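Local coordinates for protein alpha-1,2-mannosyltransferase (Ktr4), putative (PDB 7BOP) that is a putative fungal alpha-1,2-mannosyltransferase of the Ktr type, with a GT-A fold that holds GDP and a manganese ion, at residues F208-D213 with K332-R337; C277-N282 with P377-H382; Y347-S352 with S356-G361; Q362-A365 with L370-E373. One frame throughout, in Å; residues are numbered along the deposited sequence.

Contact 1 (F208-D213 with K332-R337); sequences FRFMED and KVHWFR
Phe210, on helix 207-213, reaches across to His334 and Phe336, on and just after strand 333-335. The three rings form an aromatic cluster. The rim of Phe210 sits over one face of the imidazole, with Phe210 CE2 3.6 Å from His334 CD2. The two planes meet obliquely, at 56°. Phe336 also meets Phe210, obliquely, with Phe336 CZ 3.8 Å from Phe210 CD2. Within its own segment His334 CD2 lies over the centre of the Phe336 ring, so the imidazole is packed against both phenyl rings. Met211 completes the tight part. Its chain bends at chi2 (-78°) and chi3 (-69°), which brings SD to the edge of Phe336, 3.8 Å from CZ of that ring. This is a Met-aromatic contact. Ile285 of strand 284-287 touches both Met211 and Phe336.

The solvent side is looser. His334 is partly exposed there. On the helix, Glu212 and Asp213 turn to other partners and are hydrogen-bonded to Thr67 and Trp50.

No hydrogen bond links the two segments. Between them the helix meets the end of strand 333-335, in the mixed sheet of this GT-A protein, and the residue after it through ring, sulfur and apolar contacts alone. ND1 of the one polar ring, His334, is bound by the backbone O of the C-terminal residue His386.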
loop_
_atom_site.group_PDB
_atom_site.type_symbol
_atom_site.label_atom_id
_atom_site.label_comp_id
_atom_site.label_asym_id
_atom_site.label_seq_id
_atom_site.Cartn_x
_atom_site.Cartn_y
_atom_site.Cartn_z
ATOM N N PHE A 208 1.430 7.057 -13.603
ATOM C CA PHE A 208 0.217 7.773 -13.226
ATOM C C PHE A 208 -0.757 7.885 -14.389
ATOM O O PHE A 208 -1.952 7.625 -14.227
ATOM C CB PHE A 208 0.540 9.164 -12.669
ATOM C CG PHE A 208 1.192 9.152 -11.321
ATOM C CD1 PHE A 208 0.581 8.518 -10.233
ATOM C CD2 PHE A 208 2.392 9.826 -11.107
ATOM C CE1 PHE A 208 1.166 8.543 -8.973
ATOM C CE2 PHE A 208 2.980 9.851 -9.842
ATOM C CZ PHE A 208 2.362 9.214 -8.772
ATOM N N ARG A 209 -0.255 8.236 -15.566
ATOM C CA ARG A 209 -1.107 8.318 -16.750
ATOM C C ARG A 209 -1.467 6.942 -17.297
ATOM O O ARG A 209 -2.511 6.787 -17.919
ATOM C CB ARG A 209 -0.471 9.204 -17.811
ATOM C CG ARG A 209 -0.328 10.633 -17.307
ATOM C CD ARG A 209 0.057 11.592 -18.415
ATOM N NE ARG A 209 -1.030 11.791 -19.378
ATOM C CZ ARG A 209 -0.969 12.597 -20.449
ATOM N NH1 ARG A 209 0.136 13.293 -20.721
ATOM N NH2 ARG A 209 -2.023 12.697 -21.256
ATOM N N PHE A 210 -0.628 5.941 -17.037
ATOM C CA PHE A 210 -1.027 4.547 -17.262
ATOM C C PHE A 210 -2.317 4.253 -16.488
ATOM O O PHE A 210 -3.283 3.760 -17.071
ATOM C CB PHE A 210 0.110 3.576 -16.888
ATOM C CG PHE A 210 -0.341 2.154 -16.722
ATOM C CD1 PHE A 210 -0.539 1.347 -17.831
ATOM C CD2 PHE A 210 -0.599 1.637 -15.459
ATOM C CE1 PHE A 210 -0.974 0.028 -17.685
ATOM C CE2 PHE A 210 -1.023 0.320 -15.303
ATOM C CZ PHE A 210 -1.214 -0.483 -16.418
ATOM N N MET A 211 -2.342 4.616 -15.203
ATOM C CA MET A 211 -3.525 4.440 -14.344
ATOM C C MET A 211 -4.716 5.241 -14.879
ATOM O O MET A 211 -5.823 4.715 -15.022
ATOM C CB MET A 211 -3.273 4.899 -12.906
ATOM C CG MET A 211 -2.152 4.190 -12.157
ATOM S SD MET A 211 -2.613 2.580 -11.542
ATOM C CE MET A 211 -3.794 2.982 -10.261
ATOM N N GLU A 212 -4.474 6.518 -15.159
ATOM C CA GLU A 212 -5.538 7.418 -15.585
ATOM C C GLU A 212 -6.189 7.019 -16.904
ATOM O O GLU A 212 -7.415 7.006 -16.997
ATOM C CB GLU A 212 -5.029 8.856 -15.660
ATOM C CG GLU A 212 -6.132 9.853 -15.960
ATOM C CD GLU A 212 -5.727 11.280 -15.686
ATOM O OE1 GLU A 212 -6.580 12.032 -15.179
ATOM O OE2 GLU A 212 -4.578 11.647 -15.975
ATOM N N ASP A 213 -5.382 6.672 -17.898
ATOM C CA ASP A 213 -5.899 6.305 -19.221
ATOM C C ASP A 213 -6.719 5.035 -19.188
ATOM O O ASP A 213 -7.575 4.852 -20.047
ATOM C CB ASP A 213 -4.768 6.110 -20.237
ATOM C CG ASP A 213 -4.041 7.401 -20.565
ATOM O OD1 ASP A 213 -4.547 8.471 -20.191
ATOM O OD2 ASP A 213 -2.953 7.323 -21.171
ATOM N N LYS A 332 -10.086 -2.948 -12.208
ATOM C CA LYS A 332 -9.340 -1.688 -12.079
ATOM C C LYS A 332 -8.246 -1.720 -11.011
ATOM O O LYS A 332 -7.694 -0.671 -10.665
ATOM C CB LYS A 332 -10.305 -0.535 -11.788
ATOM C CG LYS A 332 -11.426 -0.360 -12.800
ATOM C CD LYS A 332 -10.891 -0.251 -14.209
ATOM C CE LYS A 332 -11.889 0.405 -15.156
ATOM N NZ LYS A 332 -11.423 0.220 -16.560
ATOM N N VAL A 333 -7.937 -2.910 -10.491
ATOM C CA VAL A 333 -6.815 -3.110 -9.572
ATOM C C VAL A 333 -5.730 -3.825 -10.359
ATOM O O VAL A 333 -6.015 -4.794 -11.072
ATOM C CB VAL A 333 -7.238 -3.917 -8.323
ATOM C CG1 VAL A 333 -6.034 -4.203 -7.417
ATOM C CG2 VAL A 333 -8.312 -3.163 -7.557
ATOM N N HIS A 334 -4.493 -3.346 -10.248
ATOM C CA HIS A 334 -3.412 -3.788 -11.123
ATOM C C HIS A 334 -2.187 -4.238 -10.329
ATOM O O HIS A 334 -1.765 -3.570 -9.385
ATOM C CB HIS A 334 -3.033 -2.648 -12.085
ATOM C CG HIS A 334 -1.826 -2.930 -12.928
ATOM N ND1 HIS A 334 -1.797 -3.914 -13.891
ATOM C CD2 HIS A 334 -0.612 -2.330 -12.972
ATOM C CE1 HIS A 334 -0.617 -3.918 -14.483
ATOM N NE2 HIS A 334 0.121 -2.968 -13.939
ATOM N N TRP A 335 -1.645 -5.391 -10.699
ATOM C CA TRP A 335 -0.347 -5.838 -10.168
ATOM C C TRP A 335 0.770 -5.212 -10.999
ATOM O O TRP A 335 0.951 -5.562 -12.167
ATOM C CB TRP A 335 -0.244 -7.356 -10.231
ATOM C CG TRP A 335 1.050 -7.917 -9.726
ATOM C CD1 TRP A 335 1.797 -7.453 -8.694
ATOM C CD2 TRP A 335 1.718 -9.081 -10.211
ATOM N NE1 TRP A 335 2.907 -8.238 -8.516
ATOM C CE2 TRP A 335 2.880 -9.253 -9.428
ATOM C CE3 TRP A 335 1.448 -10.000 -11.235
ATOM C CZ2 TRP A 335 3.779 -10.292 -9.645
ATOM C CZ3 TRP A 335 2.346 -11.034 -11.451
ATOM C CH2 TRP A 335 3.496 -11.172 -10.661
ATOM N N PHE A 336 1.525 -4.306 -10.389
ATOM C CA PHE A 336 2.683 -3.679 -11.034
ATOM C C PHE A 336 3.865 -4.636 -10.958
ATOM O O PHE A 336 4.853 -4.374 -10.284
ATOM C CB PHE A 336 3.028 -2.328 -10.376
ATOM C CG PHE A 336 2.269 -1.173 -10.937
ATOM C CD1 PHE A 336 2.592 -0.667 -12.191
ATOM C CD2 PHE A 336 1.229 -0.599 -10.233
ATOM C CE1 PHE A 336 1.894 0.419 -12.718
ATOM C CE2 PHE A 336 0.524 0.476 -10.763
ATOM C CZ PHE A 336 0.858 0.979 -12.000
ATOM N N ARG A 337 3.764 -5.735 -11.694
ATOM C CA ARG A 337 4.789 -6.770 -11.698
ATOM C C ARG A 337 6.138 -6.253 -12.187
ATOM O O ARG A 337 7.171 -6.745 -11.750
ATOM C CB ARG A 337 4.357 -7.968 -12.546
ATOM C CG ARG A 337 4.199 -7.707 -14.042
ATOM C CD ARG A 337 3.022 -8.490 -14.603
ATOM N NE ARG A 337 3.375 -9.846 -14.903
ATOM C CZ ARG A 337 2.533 -10.874 -15.048
ATOM N NH1 ARG A 337 1.206 -10.785 -14.896
ATOM N NH2 ARG A 337 3.068 -12.039 -15.339
#

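Contact 2 (C277-N282 with P377-H382); sequences CHFWSN and PSYFKH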
loop_
_atom_site.group_PDB
_atom_site.type_symbol
_atom_site.label_atom_id
_atom_site.label_comp_id
_atom_site.label_asym_id
_atom_site.label_seq_id
_atom_site.Cartn_x
_atom_site.Cartn_y
_atom_site.Cartn_z
ATOM N N CYS A 277 -5.313 -11.679 3.920
ATOM C CA CYS A 277 -4.505 -11.289 2.781
ATOM C C CYS A 277 -4.757 -9.830 2.420
ATOM O O CYS A 277 -5.881 -9.322 2.514
ATOM C CB CYS A 277 -4.759 -12.187 1.580
ATOM S SG CYS A 277 -4.195 -13.869 1.897
ATOM N N HIS A 278 -3.682 -9.161 2.030
ATOM C CA HIS A 278 -3.737 -7.747 1.779
ATOM C C HIS A 278 -2.654 -7.353 0.809
ATOM O O HIS A 278 -1.597 -7.995 0.721
ATOM C CB HIS A 278 -3.584 -6.975 3.098
ATOM C CG HIS A 278 -2.309 -7.259 3.835
ATOM N ND1 HIS A 278 -2.179 -8.311 4.718
ATOM C CD2 HIS A 278 -1.115 -6.619 3.835
ATOM C CE1 HIS A 278 -0.959 -8.306 5.225
ATOM N NE2 HIS A 278 -0.296 -7.287 4.710
ATOM N N PHE A 279 -2.936 -6.281 0.086
ATOM C CA PHE A 279 -1.941 -5.609 -0.732
ATOM C C PHE A 279 -1.001 -4.940 0.252
ATOM O O PHE A 279 -1.452 -4.345 1.233
ATOM C CB PHE A 279 -2.616 -4.565 -1.613
ATOM C CG PHE A 279 -3.730 -5.122 -2.459
ATOM C CD1 PHE A 279 -3.470 -6.079 -3.433
ATOM C CD2 PHE A 279 -5.035 -4.682 -2.288
ATOM C CE1 PHE A 279 -4.491 -6.589 -4.215
ATOM C CE2 PHE A 279 -6.059 -5.185 -3.064
ATOM C CZ PHE A 279 -5.790 -6.134 -4.034
ATOM N N TRP A 280 0.300 -5.057 0.029
ATOM C CA TRP A 280 1.250 -4.611 1.033
ATOM C C TRP A 280 1.474 -3.109 0.874
ATOM O O TRP A 280 2.293 -2.666 0.071
ATOM C CB TRP A 280 2.559 -5.402 0.966
ATOM C CG TRP A 280 3.309 -5.426 2.259
ATOM C CD1 TRP A 280 2.785 -5.309 3.519
ATOM C CD2 TRP A 280 4.711 -5.627 2.432
ATOM N NE1 TRP A 280 3.768 -5.402 4.455
ATOM C CE2 TRP A 280 4.966 -5.606 3.826
ATOM C CE3 TRP A 280 5.778 -5.803 1.555
ATOM C CZ2 TRP A 280 6.248 -5.757 4.359
ATOM C CZ3 TRP A 280 7.059 -5.964 2.085
ATOM C CH2 TRP A 280 7.279 -5.934 3.474
ATOM N N SER A 281 0.736 -2.356 1.683
ATOM C CA SER A 281 0.479 -0.931 1.454
ATOM C C SER A 281 1.660 0.030 1.603
ATOM O O SER A 281 1.512 1.215 1.281
ATOM C CB SER A 281 -0.645 -0.469 2.372
ATOM O OG SER A 281 -0.207 -0.481 3.717
ATOM N N ASN A 282 2.803 -0.426 2.112
ATOM C CA ASN A 282 4.005 0.425 2.071
ATOM C C ASN A 282 4.310 0.928 0.644
ATOM O O ASN A 282 4.850 2.022 0.475
ATOM C CB ASN A 282 5.224 -0.247 2.703
ATOM C CG ASN A 282 5.457 -1.651 2.197
ATOM O OD1 ASN A 282 5.845 -1.870 1.053
ATOM N ND2 ASN A 282 5.236 -2.614 3.072
ATOM N N PRO A 377 -0.765 -16.687 -4.586
ATOM C CA PRO A 377 -1.454 -17.828 -5.203
ATOM C C PRO A 377 -2.977 -17.788 -5.020
ATOM O O PRO A 377 -3.718 -18.168 -5.937
ATOM C CB PRO A 377 -0.828 -19.040 -4.495
ATOM C CG PRO A 377 0.518 -18.576 -4.089
ATOM C CD PRO A 377 0.291 -17.144 -3.662
ATOM N N SER A 378 -3.438 -17.285 -3.877
ATOM C CA SER A 378 -4.864 -17.068 -3.673
ATOM C C SER A 378 -5.384 -15.883 -4.499
ATOM O O SER A 378 -6.430 -15.982 -5.142
ATOM C CB SER A 378 -5.164 -16.836 -2.199
ATOM O OG SER A 378 -6.518 -16.499 -2.021
ATOM N N TYR A 379 -4.664 -14.764 -4.471
ATOM C CA TYR A 379 -5.102 -13.580 -5.222
ATOM C C TYR A 379 -5.177 -13.840 -6.738
ATOM O O TYR A 379 -6.140 -13.442 -7.400
ATOM C CB TYR A 379 -4.203 -12.374 -4.936
ATOM C CG TYR A 379 -4.763 -11.109 -5.550
ATOM C CD1 TYR A 379 -5.861 -10.484 -4.986
ATOM C CD2 TYR A 379 -4.217 -10.553 -6.705
ATOM C CE1 TYR A 379 -6.399 -9.331 -5.527
ATOM C CE2 TYR A 379 -4.748 -9.387 -7.261
ATOM C CZ TYR A 379 -5.839 -8.783 -6.670
ATOM O OH TYR A 379 -6.384 -7.636 -7.198
ATOM N N PHE A 380 -4.172 -14.532 -7.265
ATOM C CA PHE A 380 -4.118 -14.847 -8.686
ATOM C C PHE A 380 -5.206 -15.840 -9.103
ATOM O O PHE A 380 -5.729 -15.735 -10.202
ATOM C CB PHE A 380 -2.730 -15.376 -9.079
ATOM C CG PHE A 380 -1.617 -14.357 -8.973
ATOM C CD1 PHE A 380 -1.865 -12.979 -8.856
ATOM C CD2 PHE A 380 -0.298 -14.782 -9.032
ATOM C CE1 PHE A 380 -0.818 -12.076 -8.780
ATOM C CE2 PHE A 380 0.746 -13.881 -8.964
ATOM C CZ PHE A 380 0.487 -12.523 -8.842
ATOM N N LYS A 381 -5.554 -16.773 -8.221
ATOM C CA LYS A 381 -6.661 -17.699 -8.482
ATOM C C LYS A 381 -8.015 -16.988 -8.453
ATOM O O LYS A 381 -8.828 -17.143 -9.374
ATOM C CB LYS A 381 -6.653 -18.850 -7.466
ATOM C CG LYS A 381 -7.843 -19.794 -7.572
ATOM C CD LYS A 381 -7.661 -20.985 -6.647
ATOM C CE LYS A 381 -8.921 -21.836 -6.591
ATOM N NZ LYS A 381 -8.681 -23.034 -5.739
ATOM N N HIS A 382 -8.259 -16.216 -7.396
ATOM C CA HIS A 382 -9.591 -15.640 -7.153
ATOM C C HIS A 382 -9.859 -14.328 -7.875
ATOM O O HIS A 382 -11.018 -13.975 -8.088
ATOM C CB HIS A 382 -9.811 -15.456 -5.657
ATOM C CG HIS A 382 -9.915 -16.749 -4.929
ATOM N ND1 HIS A 382 -10.997 -17.586 -5.080
ATOM C CD2 HIS A 382 -9.056 -17.383 -4.100
ATOM C CE1 HIS A 382 -10.808 -18.677 -4.360
ATOM N NE2 HIS A 382 -9.635 -18.581 -3.759
#
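Phe279 lies on the extended strand 278-279 and Tyr379 on the helix 376-382; their CA atoms are 9.7 Å apart, and no backbone hydrogen bond joins the two segments. The side chains bridge this gap. The rings make an offset edge-to-face pair, with centroids 5.2 Å apart and planes at 83°. Phe279 supplies the edge and Tyr379 the face. Phe279 CE1 points at the phenol end of the tyrosine ring, 3.6 Å from Tyr379 CZ. Phe279 CZ lies 3.6 Å from the Tyr379 OH, which is near the plane of the phenylalanine ring. Tyr379 has CG anti to its own backbone N (chi1 -172°), and this extends the phenol from the helix toward the strand.

Each ring has a further aromatic neighbour. Trp257 meets Tyr379 edge-to-face, and Phe220 of strand 218-224 meets the Phe279 ring. Leu324 of helix 316-327 also touches Phe279. Strand 278-279 pairs antiparallel with 218-224 in the mixed sheet of the GT-A fold, so the contact packs the C-terminal helix against this sheet. The disulfide from Cys277 to Cys375 ties the same two parts together covalently, just before the helix starts.

Ring C-H groups of Phe279 thus meet the pi face of Tyr379, and both residues are buried. Between these segments the contact is aromatic and dispersive.

Contact 3 (Y347-S352 with S356-G361); sequences YNCPNS and SKCTPG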
loop_
_atom_site.group_PDB
_atom_site.type_symbol
_atom_site.label_atom_id
_atom_site.label_comp_id
_atom_site.label_asym_id
_atom_site.label_seq_id
_atom_site.Cartn_x
_atom_site.Cartn_y
_atom_site.Cartn_z
ATOM N N TYR A 347 9.962 -9.145 -1.449
ATOM C CA TYR A 347 10.388 -8.684 -2.772
ATOM C C TYR A 347 9.325 -8.925 -3.835
ATOM O O TYR A 347 8.587 -9.898 -3.774
ATOM C CB TYR A 347 11.644 -9.430 -3.234
ATOM C CG TYR A 347 12.849 -9.187 -2.380
ATOM C CD1 TYR A 347 12.997 -9.838 -1.154
ATOM C CD2 TYR A 347 13.843 -8.304 -2.781
ATOM C CE1 TYR A 347 14.095 -9.603 -0.348
ATOM C CE2 TYR A 347 14.946 -8.063 -1.981
ATOM C CZ TYR A 347 15.069 -8.716 -0.773
ATOM O OH TYR A 347 16.154 -8.469 0.033
ATOM N N ASN A 348 9.276 -8.004 -4.788
ATOM C CA ASN A 348 8.717 -8.232 -6.100
ATOM C C ASN A 348 9.862 -7.979 -7.079
ATOM O O ASN A 348 10.227 -6.822 -7.331
ATOM C CB ASN A 348 7.556 -7.290 -6.383
ATOM C CG ASN A 348 7.017 -7.462 -7.777
ATOM O OD1 ASN A 348 6.300 -8.417 -8.065
ATOM N ND2 ASN A 348 7.401 -6.570 -8.670
ATOM N N CYS A 349 10.479 -9.052 -7.566
ATOM C CA CYS A 349 11.613 -8.934 -8.503
ATOM C C CYS A 349 11.279 -9.623 -9.820
ATOM O O CYS A 349 11.330 -10.860 -9.915
ATOM C CB CYS A 349 12.883 -9.504 -7.881
ATOM S SG CYS A 349 14.358 -9.361 -8.910
ATOM N N PRO A 350 10.933 -8.832 -10.851
ATOM C CA PRO A 350 10.613 -9.440 -12.133
ATOM C C PRO A 350 11.855 -9.809 -12.942
ATOM O O PRO A 350 12.932 -9.250 -12.730
ATOM C CB PRO A 350 9.829 -8.343 -12.843
ATOM C CG PRO A 350 10.446 -7.084 -12.331
ATOM C CD PRO A 350 10.829 -7.359 -10.909
ATOM N N ASN A 351 11.680 -10.762 -13.846
ATOM C CA ASN A 351 12.696 -11.139 -14.820
ATOM C C ASN A 351 12.639 -10.165 -15.998
ATOM O O ASN A 351 11.845 -10.328 -16.934
ATOM C CB ASN A 351 12.491 -12.585 -15.280
ATOM C CG ASN A 351 13.385 -12.964 -16.446
ATOM O OD1 ASN A 351 14.470 -12.407 -16.619
ATOM N ND2 ASN A 351 12.919 -13.900 -17.266
ATOM N N SER A 352 13.495 -9.152 -15.936
ATOM C CA SER A 352 13.596 -8.148 -16.976
ATOM C C SER A 352 15.005 -7.593 -17.018
ATOM O O SER A 352 15.600 -7.367 -15.967
ATOM C CB SER A 352 12.608 -7.013 -16.691
ATOM O OG SER A 352 12.929 -5.836 -17.418
ATOM N N SER A 356 18.176 -4.671 -11.877
ATOM C CA SER A 356 19.426 -5.210 -11.351
ATOM C C SER A 356 19.361 -5.297 -9.830
ATOM O O SER A 356 18.507 -4.663 -9.208
ATOM C CB SER A 356 20.603 -4.343 -11.803
ATOM O OG SER A 356 20.459 -3.046 -11.289
ATOM N N LYS A 357 20.250 -6.109 -9.255
ATOM C CA LYS A 357 20.439 -6.255 -7.801
ATOM C C LYS A 357 19.293 -6.927 -7.034
ATOM O O LYS A 357 19.208 -6.790 -5.815
ATOM C CB LYS A 357 20.788 -4.908 -7.146
ATOM C CG LYS A 357 22.036 -4.256 -7.726
ATOM C CD LYS A 357 22.443 -3.013 -6.941
ATOM C CE LYS A 357 23.907 -2.649 -7.173
ATOM N NZ LYS A 357 24.322 -1.470 -6.356
ATOM N N CYS A 358 18.414 -7.640 -7.728
ATOM C CA CYS A 358 17.445 -8.505 -7.067
ATOM C C CYS A 358 17.372 -9.825 -7.820
ATOM O O CYS A 358 17.663 -9.894 -9.009
ATOM C CB CYS A 358 16.059 -7.829 -6.927
ATOM S SG CYS A 358 15.112 -7.523 -8.453
ATOM N N THR A 359 16.997 -10.873 -7.105
ATOM C CA THR A 359 16.877 -12.203 -7.669
ATOM C C THR A 359 15.441 -12.416 -8.147
ATOM O O THR A 359 14.513 -12.393 -7.326
ATOM C CB THR A 359 17.244 -13.270 -6.614
ATOM O OG1 THR A 359 18.590 -13.060 -6.177
ATOM C CG2 THR A 359 17.117 -14.656 -7.190
ATOM N N PRO A 360 15.243 -12.622 -9.466
ATOM C CA PRO A 360 13.883 -12.800 -9.945
ATOM C C PRO A 360 13.127 -13.940 -9.271
ATOM O O PRO A 360 13.669 -15.034 -9.091
ATOM C CB PRO A 360 14.074 -13.071 -11.435
ATOM C CG PRO A 360 15.280 -12.277 -11.774
ATOM C CD PRO A 360 16.184 -12.497 -10.600
ATOM N N GLY A 361 11.892 -13.653 -8.865
ATOM C CA GLY A 361 11.036 -14.639 -8.236
ATOM C C GLY A 361 11.420 -15.098 -6.835
ATOM O O GLY A 361 10.827 -16.041 -6.341
#
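Cys349 and Cys358 are joined by a disulfide, and this covalent bond closes a ten-residue loop. The two SG atoms, of Cys349 and Cys358, are 2.0 Å apart, with a right-handed chi3 of 83°. The sulfur of Cys349 is swung to the far side from its backbone N (chi1 -178°), which carries it across toward the second segment. There it also lies against the backbone at Thr359, with Cys349 SG 3.3 Å from Thr359 C.

The polar part is concentrated on one carbonyl. Gly361 N donates to Cys349 O at 3.0 Å, with an N-H...O angle of 157°. The donor lies in the carbonyl plane. The same oxygen receives a CA-H...O contact from Pro360, whose CA is 3.2 Å from Cys349 O. The oxygen thus has one hydrogen bond and one weaker C-H contact from successive residues. Gly361 makes its bond with a positive phi, as the chain turns there.

The apolar part belongs to the Pro360 ring. Its CD lies 4.0 Å from Cys349 SG, and its CB is 4.2 Å from Asn351 CB. The amide end of Asn351 turns to another partner: ND2 is hydrogen-bonded to the O of Leu39.

The contact follows directly on strand 346-348, an outer strand of the three-stranded antiparallel sheet with 341-343 and 198-199. Asn348 pairs with Tyr341 in that sheet. The disulfide loop itself lies in the irregular chain between strand 346-348 and helix 376-382, and Cys358 touches Phe200, just beyond strand 198-199.

Contact 4 (Q362-A365 with L370-E373); sequences QFYA and LAKE
Tyr364 and Phe363 pack against a 3-10 turn, residues 370-373, within the irregular chain that links strand 346-348 to helix 376-382. The two aromatic residues present different sides to it. Tyr364 turns a face: Ala371 N lies 4.0 Å above the ring plane, offset toward the rim. The methyl of Ala371 is close to the same ring, with its CB 3.7 Å from Tyr364 CE1. Leu370 approaches obliquely near the base of the ring, and its CB is 3.9 Å from Tyr364 CD2. The tyrosine CG is placed between the backbone N and the carbonyl carbon (chi1 69°), which brings one ring face against Ala371.

Phe363 turns an edge instead. Its CE2 is 3.5 Å from Leu370 O, which lies in the plane of the ring. This oxygen also accepts the backbone bond of the 3-10 turn from Glu373 N. The phenyl edge thus rests against a carbonyl that is already hydrogen-bonded. Phe363 CZ continues to the end of the turn, 3.8 Å from Glu373 C.

Tyr346 and Arg264 border the contact. Tyr346 of strand 346-348 stacks on the Phe363 ring and also touches Tyr364 and Leu370. OE1 of Glu373 forms a salt bridge with Arg264.

No hydrogen bond crosses between the segments, but one side-chain bond lies within 362-365. Gln362 NE2 donates to Tyr364 O at 2.9 Å, almost straight at 171°.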
loop_
_atom_site.group_PDB
_atom_site.type_symbol
_atom_site.label_atom_id
_atom_site.label_comp_id
_atom_site.label_asym_id
_atom_site.label_seq_id
_atom_site.Cartn_x
_atom_site.Cartn_y
_atom_site.Cartn_z
ATOM N N GLN A 362 12.404 -14.465 -6.196
ATOM C CA GLN A 362 12.719 -14.763 -4.807
ATOM C C GLN A 362 11.850 -13.855 -3.965
ATOM O O GLN A 362 12.032 -12.636 -3.967
ATOM C CB GLN A 362 14.186 -14.526 -4.488
ATOM C CG GLN A 362 14.551 -14.867 -3.050
ATOM C CD GLN A 362 16.012 -14.609 -2.732
ATOM O OE1 GLN A 362 16.878 -14.679 -3.604
ATOM N NE2 GLN A 362 16.295 -14.310 -1.462
ATOM N N PHE A 363 10.921 -14.467 -3.237
ATOM C CA PHE A 363 9.887 -13.748 -2.498
ATOM C C PHE A 363 10.415 -13.086 -1.211
ATOM O O PHE A 363 9.975 -11.987 -0.851
ATOM C CB PHE A 363 8.723 -14.705 -2.190
ATOM C CG PHE A 363 7.735 -14.163 -1.203
ATOM C CD1 PHE A 363 7.000 -13.024 -1.493
ATOM C CD2 PHE A 363 7.555 -14.781 0.031
ATOM C CE1 PHE A 363 6.104 -12.509 -0.571
ATOM C CE2 PHE A 363 6.659 -14.277 0.949
ATOM C CZ PHE A 363 5.932 -13.141 0.649
ATOM N N TYR A 364 11.356 -13.749 -0.531
ATOM C CA TYR A 364 11.777 -13.340 0.804
ATOM C C TYR A 364 13.289 -13.437 0.979
ATOM O O TYR A 364 13.953 -14.211 0.288
ATOM C CB TYR A 364 11.096 -14.219 1.866
ATOM C CG TYR A 364 11.591 -15.656 1.862
ATOM C CD1 TYR A 364 11.042 -16.608 1.000
ATOM C CD2 TYR A 364 12.620 -16.057 2.709
ATOM C CE1 TYR A 364 11.509 -17.923 0.979
ATOM C CE2 TYR A 364 13.098 -17.363 2.695
ATOM C CZ TYR A 364 12.540 -18.290 1.834
ATOM O OH TYR A 364 13.020 -19.577 1.841
ATOM N N ALA A 365 13.802 -12.659 1.927
ATOM C CA ALA A 365 15.160 -12.814 2.439
ATOM C C ALA A 365 15.047 -13.037 3.942
ATOM O O ALA A 365 14.484 -12.202 4.647
ATOM C CB ALA A 365 15.988 -11.573 2.150
ATOM N N LEU A 370 9.384 -17.745 6.334
ATOM C CA LEU A 370 8.798 -16.582 5.659
ATOM C C LEU A 370 8.083 -16.887 4.331
ATOM O O LEU A 370 7.228 -16.099 3.910
ATOM C CB LEU A 370 9.855 -15.516 5.432
ATOM C CG LEU A 370 10.451 -14.873 6.682
ATOM C CD1 LEU A 370 11.503 -13.859 6.261
ATOM C CD2 LEU A 370 9.388 -14.216 7.544
ATOM N N ALA A 371 8.415 -18.009 3.679
ATOM C CA ALA A 371 7.835 -18.362 2.376
ATOM C C ALA A 371 6.307 -18.410 2.377
ATOM O O ALA A 371 5.670 -18.016 1.399
ATOM C CB ALA A 371 8.391 -19.696 1.883
ATOM N N LYS A 372 5.722 -18.877 3.480
ATOM C CA LYS A 372 4.259 -19.021 3.578
ATOM C C LYS A 372 3.471 -17.707 3.710
ATOM O O LYS A 372 2.245 -17.730 3.742
ATOM C CB LYS A 372 3.895 -19.964 4.733
ATOM C CG LYS A 372 4.187 -19.448 6.125
ATOM C CD LYS A 372 3.699 -20.417 7.200
ATOM C CE LYS A 372 4.665 -21.570 7.416
ATOM N NZ LYS A 372 5.870 -21.132 8.177
ATOM N N GLU A 373 4.166 -16.578 3.815
ATOM C CA GLU A 373 3.512 -15.286 3.929
ATOM C C GLU A 373 3.032 -14.717 2.593
ATOM O O GLU A 373 2.287 -13.738 2.591
ATOM C CB GLU A 373 4.425 -14.284 4.649
ATOM C CG GLU A 373 4.836 -14.696 6.063
ATOM C CD GLU A 373 3.670 -15.087 6.951
ATOM O OE1 GLU A 373 2.607 -14.451 6.890
ATOM O OE2 GLU A 373 3.796 -16.051 7.710
#

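Overall arrangement
Contacts 1 and 2 lie side by side on the mixed sheet, with centres 16 Å apart. Val333 CG1 of contact 1 lies 3.5 Å from Tyr379 OH and 3.9 Å from Phe279 CZ of contact 2. Contact 1 meets contact 3 where Arg337 O is 3.1 Å from Asn348 ND2, a probable hydrogen bond. Contacts 3 and 4 join through Tyr347 N and Phe363 O, 2.9 Å apart, a probable hydrogen bond. These two are nested inside the chain loop closed by contact 2. The side chains of Phe279 in contact 2 and Leu370 in contact 4 are about 13 Å from the bound GDP. Asn282 of contact 2 touches Glu194, which with His343 binds the manganese.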